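Local atomic coordinates of multicopper oxidase (Pseudomonas thermotolerans, PDB entry 6VOW), a protein that probably oxidises phenolic, lignin-related substrates with its copper centres and passes the electrons to dioxygen, as laccases do. Residues A[270-282]-A[292-305]. Residues are numbered along the deposited sequence; the frame is centred on the assembly and turned at random.
Sequences LAVRVPEAGRELP and TLKSVASVEAPGDW
With CG anti to the backbone N (chi1 176°) and the chain bent at chi2 and chi3, the side chain of Arg273 brings its guanidinium round so that NH2 stands over one face of the Trp305 indole and the group reaches the carbonyl of Gly303. NH1 donates to Gly303 O at 2.7 Å, in the carbonyl plane, and NH2 adds a weak second bond to the same oxygen. Arginine suits the place because its length and several N-H groups let it grip a carbonyl from the strand. The planes of guanidinium and indole stand 86° apart, with Arg273 NH2 offset toward the rim of the ring; any cation-pi attraction is weak at best. The far corner of the indole meets the strand, Trp305 CZ3 lying 3.8 Å from Ala271 CB, where a small residue admits the large ring. Cutting Arg273 back to an alanine is likely to leave Gly303 O without these two donors and let the 302-305 segment drift from the strand. Further along, Ser295 OG, also anti to its own N, donates to Pro275 O, though the modelled 2.4 Å is too short to be taken literally. Serine suits because its small side chain fits against the 275-277 backbone, with Ser295 CB also 3.6 Å from Val274 CG1. A type II turn, Glu276 to Arg279, then places Gly278, with its positive phi, at its third position. Beyond it the antiparallel pairing begins: Ser295 N donates to Arg279 O, and Leu281 and Leu293 form a hydrogen-bonded pair, Leu281 N to Leu293 O and Leu293 N to Leu281 O, each 2.7 Å. Strands 280-285 and 288-296 form a hairpin in one sheet of this cupredoxin-like domain, with 288-296 also flanked by strand 210-214, whereas strand 267-273 lies in the other sheet between strands 218-225 and 240-246.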
# COMPACT_ATOMS: atom_id res chain seq x y z
N LEU A 270 5.40 -4.59 12.22
CA LEU A 270 6.71 -4.61 12.71
C LEU A 270 6.48 -4.67 14.21
O LEU A 270 5.99 -3.68 14.78
CB LEU A 270 7.48 -3.35 12.24
CG LEU A 270 8.90 -3.27 12.79
CD1 LEU A 270 9.66 -4.57 12.62
CD2 LEU A 270 9.73 -2.16 12.23
N ALA A 271 6.70 -5.82 14.82
CA ALA A 271 6.62 -5.89 16.30
C ALA A 271 7.92 -5.53 16.92
O ALA A 271 8.97 -6.14 16.58
CB ALA A 271 6.26 -7.25 16.77
N VAL A 272 7.84 -4.59 17.87
CA VAL A 272 9.02 -4.00 18.45
C VAL A 272 8.99 -4.23 19.98
O VAL A 272 7.98 -3.92 20.63
CB VAL A 272 9.04 -2.48 18.16
CG1 VAL A 272 10.17 -1.76 18.90
CG2 VAL A 272 9.26 -2.26 16.67
N ARG A 273 10.07 -4.73 20.53
CA ARG A 273 10.22 -4.69 21.98
C ARG A 273 10.67 -3.33 22.32
O ARG A 273 11.76 -2.89 21.92
CB ARG A 273 11.22 -5.66 22.50
CG ARG A 273 11.45 -5.54 24.06
CD ARG A 273 10.25 -6.02 24.80
NE ARG A 273 10.08 -7.43 24.53
CZ ARG A 273 9.20 -8.23 25.16
NH1 ARG A 273 8.36 -7.81 26.15
NH2 ARG A 273 9.17 -9.49 24.77
N VAL A 274 9.81 -2.64 23.06
CA VAL A 274 10.08 -1.30 23.47
C VAL A 274 11.08 -1.41 24.62
O VAL A 274 10.85 -2.13 25.61
CB VAL A 274 8.81 -0.60 23.93
CG1 VAL A 274 9.10 0.80 24.39
CG2 VAL A 274 7.78 -0.55 22.82
N PRO A 275 12.20 -0.67 24.52
CA PRO A 275 13.20 -0.79 25.52
C PRO A 275 12.73 -0.12 26.77
O PRO A 275 11.64 0.41 26.83
CB PRO A 275 14.41 -0.07 24.90
CG PRO A 275 13.88 0.76 23.79
CD PRO A 275 12.43 0.50 23.66
N GLU A 276 13.54 -0.24 27.80
CA GLU A 276 13.28 0.35 29.09
C GLU A 276 13.00 1.82 28.95
O GLU A 276 13.43 2.43 27.99
CB GLU A 276 14.47 0.10 30.02
CG GLU A 276 15.87 0.44 29.52
CD GLU A 276 16.92 0.29 30.62
OE1 GLU A 276 17.85 -0.56 30.49
OE2 GLU A 276 16.79 1.03 31.63
N ALA A 277 12.22 2.35 29.89
CA ALA A 277 11.71 3.74 29.88
C ALA A 277 12.75 4.84 29.67
O ALA A 277 13.94 4.67 29.99
CB ALA A 277 10.99 4.01 31.19
N GLY A 278 12.28 5.98 29.16
CA GLY A 278 13.15 7.05 28.73
C GLY A 278 14.06 6.77 27.54
O GLY A 278 14.64 7.71 27.03
N ARG A 279 14.22 5.53 27.07
CA ARG A 279 14.96 5.26 25.81
C ARG A 279 14.17 5.76 24.63
O ARG A 279 12.93 5.92 24.68
CB ARG A 279 15.25 3.76 25.58
CG ARG A 279 16.14 3.10 26.62
CD ARG A 279 17.58 3.53 26.58
NE ARG A 279 18.41 2.65 27.42
CZ ARG A 279 19.14 1.59 27.02
NH1 ARG A 279 19.23 1.18 25.73
NH2 ARG A 279 19.82 0.90 27.93
N GLU A 280 14.89 6.04 23.56
CA GLU A 280 14.34 6.73 22.41
C GLU A 280 15.06 6.04 21.30
O GLU A 280 16.29 5.89 21.33
CB GLU A 280 14.69 8.19 22.52
CG GLU A 280 14.34 9.02 21.34
CD GLU A 280 15.27 10.23 21.11
OE1 GLU A 280 15.91 10.35 20.00
OE2 GLU A 280 15.34 11.07 22.05
N LEU A 281 14.28 5.50 20.38
CA LEU A 281 14.84 4.77 19.27
C LEU A 281 14.43 5.48 18.01
O LEU A 281 13.31 6.03 17.93
CB LEU A 281 14.24 3.38 19.20
CG LEU A 281 14.51 2.33 20.28
CD1 LEU A 281 15.21 2.86 21.51
CD2 LEU A 281 13.18 1.65 20.63
N PRO A 282 15.31 5.46 17.01
CA PRO A 282 14.93 6.19 15.80
C PRO A 282 14.49 5.22 14.73
O PRO A 282 15.18 4.25 14.45
CB PRO A 282 16.22 6.92 15.45
CG PRO A 282 17.33 6.15 16.15
CD PRO A 282 16.73 5.05 16.93
N THR A 292 10.85 8.99 15.84
CA THR A 292 11.44 8.60 17.05
C THR A 292 10.38 7.92 17.97
O THR A 292 9.34 8.49 18.24
CB THR A 292 12.00 9.88 17.70
OG1 THR A 292 12.96 10.45 16.83
CG2 THR A 292 12.68 9.55 18.88
N LEU A 293 10.74 6.76 18.50
CA LEU A 293 9.91 5.96 19.39
C LEU A 293 10.52 6.11 20.74
O LEU A 293 11.61 5.61 20.97
CB LEU A 293 9.98 4.49 19.00
CG LEU A 293 9.57 4.19 17.58
CD1 LEU A 293 9.63 2.69 17.48
CD2 LEU A 293 8.20 4.70 17.23
N LYS A 294 9.82 6.85 21.60
CA LYS A 294 10.24 7.11 22.96
C LYS A 294 9.55 6.10 23.79
O LYS A 294 8.33 6.06 23.82
CB LYS A 294 9.84 8.52 23.43
CG LYS A 294 10.32 8.89 24.83
CD LYS A 294 10.35 10.41 25.10
CE LYS A 294 9.05 10.95 25.72
NZ LYS A 294 8.68 12.33 25.26
N SER A 295 10.35 5.29 24.46
CA SER A 295 9.86 4.34 25.43
C SER A 295 9.37 5.09 26.64
O SER A 295 10.17 5.73 27.32
CB SER A 295 11.01 3.46 25.88
OG SER A 295 10.53 2.52 26.82
N VAL A 296 8.09 4.98 26.94
CA VAL A 296 7.48 5.65 28.10
C VAL A 296 7.26 4.62 29.23
O VAL A 296 7.13 3.42 28.96
CB VAL A 296 6.18 6.33 27.66
CG1 VAL A 296 5.61 7.28 28.72
CG2 VAL A 296 6.46 7.11 26.39
N ALA A 297 7.23 5.07 30.49
CA ALA A 297 7.08 4.14 31.64
C ALA A 297 5.69 3.54 31.67
O ALA A 297 4.70 4.25 31.69
CB ALA A 297 7.38 4.82 32.97
N SER A 298 5.64 2.22 31.62
CA SER A 298 4.42 1.44 31.88
C SER A 298 4.59 0.67 33.20
O SER A 298 5.71 0.28 33.60
CB SER A 298 4.19 0.44 30.74
OG SER A 298 2.96 -0.26 30.87
N VAL A 299 3.47 0.45 33.88
CA VAL A 299 3.45 -0.49 35.00
C VAL A 299 3.02 -1.89 34.51
O VAL A 299 3.01 -2.82 35.31
CB VAL A 299 2.57 0.04 36.17
CG1 VAL A 299 1.08 -0.30 35.97
CG2 VAL A 299 3.10 -0.47 37.52
N GLU A 300 2.70 -2.04 33.21
CA GLU A 300 2.30 -3.33 32.64
C GLU A 300 3.45 -4.32 32.63
O GLU A 300 4.59 -3.97 32.32
CB GLU A 300 1.84 -3.16 31.19
N ALA A 301 3.18 -5.57 32.94
CA ALA A 301 4.20 -6.60 32.79
C ALA A 301 4.70 -6.62 31.33
O ALA A 301 3.92 -6.40 30.41
CB ALA A 301 3.66 -7.97 33.17
N PRO A 302 6.01 -6.84 31.13
CA PRO A 302 6.52 -7.21 29.82
C PRO A 302 5.89 -8.51 29.25
O PRO A 302 5.95 -9.56 29.87
CB PRO A 302 8.02 -7.44 30.08
CG PRO A 302 8.35 -6.74 31.36
CD PRO A 302 7.09 -6.64 32.14
N GLY A 303 5.31 -8.46 28.06
CA GLY A 303 4.58 -9.59 27.55
C GLY A 303 5.46 -10.28 26.58
O GLY A 303 6.46 -9.69 26.12
N ASP A 304 5.10 -11.50 26.19
CA ASP A 304 5.99 -12.26 25.30
C ASP A 304 5.66 -11.85 23.87
O ASP A 304 4.63 -11.20 23.57
CB ASP A 304 5.86 -13.80 25.51
CG ASP A 304 7.24 -14.52 25.74
OD1 ASP A 304 8.25 -14.30 25.00
OD2 ASP A 304 7.29 -15.34 26.67
N TRP A 305 6.57 -12.23 22.98
CA TRP A 305 6.36 -12.15 21.53
C TRP A 305 5.06 -12.85 21.23
O TRP A 305 4.86 -13.91 21.76
CB TRP A 305 7.55 -12.82 20.78
CG TRP A 305 8.78 -12.02 20.92
CD1 TRP A 305 9.78 -12.27 21.75
CD2 TRP A 305 9.07 -10.77 20.27
NE1 TRP A 305 10.70 -11.29 21.66
CE2 TRP A 305 10.29 -10.35 20.75
CE3 TRP A 305 8.39 -9.99 19.32
CZ2 TRP A 305 10.90 -9.14 20.30
CZ3 TRP A 305 8.97 -8.78 18.87
CH2 TRP A 305 10.23 -8.37 19.36